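Local atomic coordinates of aromatic-ring-hydroxylating dioxygenase beta subunit (Catenulispora acidiphila, PDB entry 6VW4), a protein that is of unknown function but binds a benzoisochromene acetic acid in the pocket of an NTF2-like fold, consistent with a role in polyketide biosynthesis. Residues A12-Q15 / Q16-R20; R44-P47 / G48-P51. All blocks are in the same frame, centred on the assembly; numbering follows the deposited sequence.

Contact 1: residues A12-Q15 / Q16-R20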
loop_
_atom_site.group_PDB
_atom_site.type_symbol
_atom_site.label_atom_id
_atom_site.label_comp_id
_atom_site.label_asym_id
_atom_site.label_seq_id
_atom_site.Cartn_x
_atom_site.Cartn_y
_atom_site.Cartn_z
ATOM N N ALA A 12 9.123 5.431 9.055
ATOM C CA ALA A 12 9.584 5.662 7.684
ATOM C C ALA A 12 10.849 4.868 7.349
ATOM O O ALA A 12 11.016 4.392 6.214
ATOM C CB ALA A 12 9.830 7.158 7.462
ATOM N N GLU A 13 11.774 4.756 8.297
ATOM C CA GLU A 13 12.988 3.986 8.035
ATOM C C GLU A 13 12.671 2.508 7.779
ATOM O O GLU A 13 13.282 1.879 6.908
ATOM C CB GLU A 13 13.948 4.142 9.216
ATOM C CG GLU A 13 15.412 3.972 8.849
ATOM C CD GLU A 13 16.359 3.895 10.052
ATOM O OE1 GLU A 13 15.988 4.270 11.185
ATOM O OE2 GLU A 13 17.496 3.425 9.839
ATOM N N VAL A 14 11.724 1.925 8.528
ATOM C CA VAL A 14 11.347 0.525 8.268
ATOM C C VAL A 14 10.719 0.378 6.875
ATOM O O VAL A 14 11.060 -0.545 6.114
ATOM C CB VAL A 14 10.405 -0.013 9.354
ATOM C CG1 VAL A 14 9.872 -1.422 8.917
ATOM C CG2 VAL A 14 11.116 -0.064 10.708
ATOM N N GLN A 15 9.825 1.298 6.506
ATOM C CA GLN A 15 9.220 1.232 5.177
ATOM C C GLN A 15 10.277 1.333 4.080
ATOM O O GLN A 15 10.214 0.606 3.079
ATOM C CB GLN A 15 8.203 2.346 4.996
ATOM C CG GLN A 15 7.076 2.340 5.946
ATOM C CD GLN A 15 6.249 3.617 5.818
ATOM O OE1 GLN A 15 6.625 4.700 6.317
ATOM N NE2 GLN A 15 5.143 3.511 5.128
ATOM N N GLN A 16 11.262 2.232 4.256
ATOM C CA GLN A 16 12.318 2.391 3.259
ATOM C C GLN A 16 13.133 1.115 3.134
ATOM O O GLN A 16 13.490 0.691 2.019
ATOM C CB GLN A 16 13.226 3.568 3.631
ATOM C CG GLN A 16 14.551 3.628 2.856
ATOM C CD GLN A 16 14.477 4.540 1.614
ATOM O OE1 GLN A 16 13.420 5.078 1.289
ATOM N NE2 GLN A 16 15.601 4.702 0.919
ATOM N N HIS A 17 13.486 0.528 4.278
ATOM C CA HIS A 17 14.253 -0.712 4.299
ATOM C C HIS A 17 13.453 -1.841 3.664
ATOM O O HIS A 17 13.970 -2.598 2.847
ATOM C CB HIS A 17 14.615 -1.034 5.770
ATOM C CG HIS A 17 15.239 -2.376 5.981
ATOM N ND1 HIS A 17 16.560 -2.646 5.674
ATOM C CD2 HIS A 17 14.729 -3.522 6.508
ATOM C CE1 HIS A 17 16.820 -3.910 5.965
ATOM N NE2 HIS A 17 15.735 -4.455 6.497
ATOM N N GLN A 18 12.168 -1.971 4.012
ATOM C CA GLN A 18 11.386 -3.048 3.391
ATOM C C GLN A 18 11.273 -2.854 1.888
ATOM O O GLN A 18 11.392 -3.816 1.122
ATOM C CB GLN A 18 10.009 -3.148 4.029
ATOM C CG GLN A 18 10.089 -3.695 5.462
ATOM C CD GLN A 18 8.774 -3.639 6.151
ATOM O OE1 GLN A 18 7.943 -2.798 5.819
ATOM N NE2 GLN A 18 8.564 -4.532 7.122
ATOM N N ALA A 19 11.105 -1.604 1.446
ATOM C CA ALA A 19 10.999 -1.329 0.020
ATOM C C ALA A 19 12.261 -1.752 -0.717
ATOM O O ALA A 19 12.197 -2.455 -1.736
ATOM C CB ALA A 19 10.744 0.159 -0.201
ATOM N N ARG A 20 13.434 -1.359 -0.196
ATOM C CA ARG A 20 14.695 -1.738 -0.849
ATOM C C ARG A 20 14.873 -3.257 -0.867
ATOM O O ARG A 20 15.197 -3.832 -1.906
ATOM C CB ARG A 20 15.896 -1.083 -0.149
ATOM C CG ARG A 20 15.943 0.428 -0.223
ATOM C CD ARG A 20 16.792 0.955 -1.352
ATOM N NE ARG A 20 17.288 2.304 -1.054
ATOM C CZ ARG A 20 17.247 3.337 -1.899
ATOM N NH1 ARG A 20 16.739 3.195 -3.127
ATOM N NH2 ARG A 20 17.714 4.518 -1.513
#

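Contact 2: residues R44-P47 / G48-P51. With SDN ([(3S)-9-hydroxy-1-methyl-10-oxo-4,10-dihydro-3H-benzo[g]isochromen-3-yl]acetic acid), chain C.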
loop_
_atom_site.group_PDB
_atom_site.type_symbol
_atom_site.label_atom_id
_atom_site.label_comp_id
_atom_site.label_asym_id
_atom_site.label_seq_id
_atom_site.Cartn_x
_atom_site.Cartn_y
_atom_site.Cartn_z
ATOM N N ARG A 44 11.293 -17.502 7.469
ATOM C CA ARG A 44 10.263 -18.537 7.347
ATOM C C ARG A 44 9.265 -18.053 6.292
ATOM O O ARG A 44 8.253 -17.424 6.623
ATOM C CB ARG A 44 9.604 -18.790 8.704
ATOM C CG ARG A 44 8.798 -20.106 8.789
ATOM C CD ARG A 44 7.598 -20.166 7.820
ATOM N NE ARG A 44 6.431 -19.476 8.357
ATOM C CZ ARG A 44 5.617 -19.963 9.291
ATOM N NH1 ARG A 44 4.583 -19.243 9.704
ATOM N NH2 ARG A 44 5.828 -21.164 9.811
ATOM N N HIS A 45 9.539 -18.353 5.000
ATOM C CA HIS A 45 8.716 -17.808 3.917
ATOM C C HIS A 45 7.413 -18.585 3.695
ATOM O O HIS A 45 6.464 -18.030 3.123
ATOM C CB HIS A 45 9.515 -17.740 2.592
ATOM C CG HIS A 45 9.773 -19.069 1.945
ATOM N ND1 HIS A 45 9.242 -19.421 0.719
ATOM C CD2 HIS A 45 10.550 -20.107 2.335
ATOM C CE1 HIS A 45 9.655 -20.636 0.402
ATOM N NE2 HIS A 45 10.455 -21.071 1.361
ATOM N N THR A 46 7.348 -19.861 4.090
ATOM C CA THR A 46 6.134 -20.634 3.863
ATOM C C THR A 46 5.817 -21.531 5.051
ATOM O O THR A 46 6.697 -22.277 5.522
ATOM C CB THR A 46 6.215 -21.483 2.581
ATOM O OG1 THR A 46 7.413 -22.279 2.580
ATOM C CG2 THR A 46 6.170 -20.589 1.334
ATOM N N PRO A 47 4.580 -21.503 5.542
ATOM C CA PRO A 47 4.226 -22.343 6.692
ATOM C C PRO A 47 4.378 -23.821 6.357
ATOM O O PRO A 47 4.210 -24.244 5.208
ATOM C CB PRO A 47 2.766 -21.974 6.977
ATOM C CG PRO A 47 2.530 -20.649 6.248
ATOM C CD PRO A 47 3.436 -20.704 5.053
ATOM N N GLY A 48 4.719 -24.594 7.373
ATOM C CA GLY A 48 5.061 -26.009 7.209
ATOM C C GLY A 48 6.528 -26.281 6.941
ATOM O O GLY A 48 7.108 -27.185 7.537
ATOM N N ARG A 49 7.142 -25.502 6.054
ATOM C CA ARG A 49 8.561 -25.642 5.761
ATOM C C ARG A 49 9.446 -24.964 6.811
ATOM O O ARG A 49 9.140 -23.876 7.333
ATOM C CB ARG A 49 8.868 -25.050 4.384
ATOM C CG ARG A 49 10.227 -25.421 3.818
ATOM C CD ARG A 49 10.142 -25.661 2.303
ATOM N NE ARG A 49 11.454 -26.046 1.776
ATOM C CZ ARG A 49 12.069 -25.470 0.746
ATOM N NH1 ARG A 49 11.515 -24.464 0.087
ATOM N NH2 ARG A 49 13.264 -25.906 0.380
ATOM N N ASP A 50 10.558 -25.625 7.126
ATOM C CA ASP A 50 11.476 -25.089 8.119
ATOM C C ASP A 50 12.121 -23.826 7.570
ATOM O O ASP A 50 12.349 -23.713 6.356
ATOM C CB ASP A 50 12.562 -26.104 8.468
ATOM C CG ASP A 50 12.023 -27.304 9.223
ATOM O OD1 ASP A 50 11.730 -27.192 10.443
ATOM O OD2 ASP A 50 11.912 -28.370 8.579
ATOM N N PRO A 51 12.448 -22.876 8.437
ATOM C CA PRO A 51 13.010 -21.614 7.951
ATOM C C PRO A 51 14.436 -21.768 7.466
ATOM O O PRO A 51 15.191 -22.588 7.985
ATOM C CB PRO A 51 12.931 -20.709 9.176
ATOM C CG PRO A 51 13.034 -21.640 10.342
ATOM C CD PRO A 51 12.419 -22.952 9.911
HETATM O O4 SDN C . 10.281 -12.143 1.131
HETATM C C11 SDN C . 8.942 -12.019 1.506
HETATM C C12 SDN C . 7.975 -12.934 1.092
HETATM C C13 SDN C . 8.412 -14.118 0.198
HETATM O O5 SDN C . 9.548 -14.235 -0.122
HETATM C C14 SDN C . 7.367 -15.120 -0.258
HETATM C C15 SDN C . 7.797 -16.321 -1.135
HETATM O O3 SDN C . 6.985 -17.509 -1.012
HETATM C C16 SDN C . 9.101 -16.350 -1.945
HETATM C C10 SDN C . 8.551 -10.931 2.269
HETATM C C9 SDN C . 7.209 -10.768 2.647
HETATM C C8 SDN C . 6.248 -11.685 2.247
HETATM C C7 SDN C . 6.621 -12.771 1.461
HETATM C C6 SDN C . 5.531 -13.793 1.001
HETATM C C5 SDN C . 5.986 -14.968 0.138
HETATM C C4 SDN C . 4.989 -15.950 -0.291
HETATM C C3 SDN C . 5.544 -17.239 -0.876
HETATM C C2 SDN C . 5.025 -17.104 -2.296
HETATM C C1 SDN C . 3.931 -18.016 -2.813
HETATM O O2 SDN C . 3.404 -18.852 -2.044
HETATM O O1 SDN C . 3.584 -17.912 -4.026
#

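Contact 1: residues A12-Q15 / Q16-R20
V14 and Q18 lie one turn apart on the long helix 8-26 of this NTF2-like, SnoaL-type fold, and their side chains run side by side in the same direction. The touching is done by V14 CG1, which meets the amide carbon CD of Q18 at 3.7 Å. Each first torsion contributes: V14 CG1 stands anti to the backbone N (chi1 172°), while Q18 CG is anti to its carbonyl carbon (chi1 -71°) and the chain beyond it is extended, so that the amide is carried alongside the valine methyl. From there Q18 NE2 donates to D122, which fixes the outer end of the amide, and V14 packs on L83 and L132 of the sheet. The same step along the helix brings Q18 CG to 3.4 Å from V14 O. Other polar ends along the helix are tied outside it: E13 forms a salt bridge with R126, H17 NE2 bonds to T134, and Q16 NE2 donates to the backbone O of I85 of the second subunit. Q15 meets Q15 of the third subunit. Between V14 and Q18 themselves, the backbone bond from Q18 N to V14 O is 2.8 Å long, with an N-H...O angle of 167°.

Contact 2: residues R44-P47 / G48-P51
T46 and R49 lie side by side at the two ends of a tight turn, pointing the same way, with T46 OG1 3.6 Å from R49 CB. The hydroxyl sits between the backbone N and the carbonyl carbon (chi1 52°), a rotamer that also sets OG1 above one face of the H45 ring, off toward its rim, and leaves CG2 4.0 Å from SDN O3. H45 takes the same kind of rotamer (chi1 72°): ND1 makes a weak but straight hydrogen bond of 3.4 Å to the ring oxygen O3 of SDN, and NE2 lies 3.8 Å from R49 NH1. The backbone here is a type II beta turn from T46 to R49, in the loop joining strands 41-44 and 52-53, closed by a weak bond from R49 N to T46 O. G48 occupies the turn position whose positive phi would press a CB against P47 O. The guanidinium of R49 stands 72° from the imidazole plane and forms a salt bridge with E64. R44 NE is hydrogen-bonded to V139 O and NH1 forms a salt bridge with E140; P47 CA lies against one guanidinium face, near the rim, and R44 CB meets P51 CB at 3.9 Å.

The two contacts lie on opposite sides of the chain's centre, their own centres 23 Å apart and their nearest atoms about 13 Å apart, so neither touches the other. Only contact 2 touches the SDN pocket directly, since H45 and T46 are among the 15 residues that line it, and Y33 adds a further hydrogen bond to the ligand. In contact 1 the side chain of Q18 is about 8 Å from SDN. They also differ in surroundings, because the helix of contact 1 packs against both other subunits of the assembly, whereas no other protein chain touches the loop 44-51.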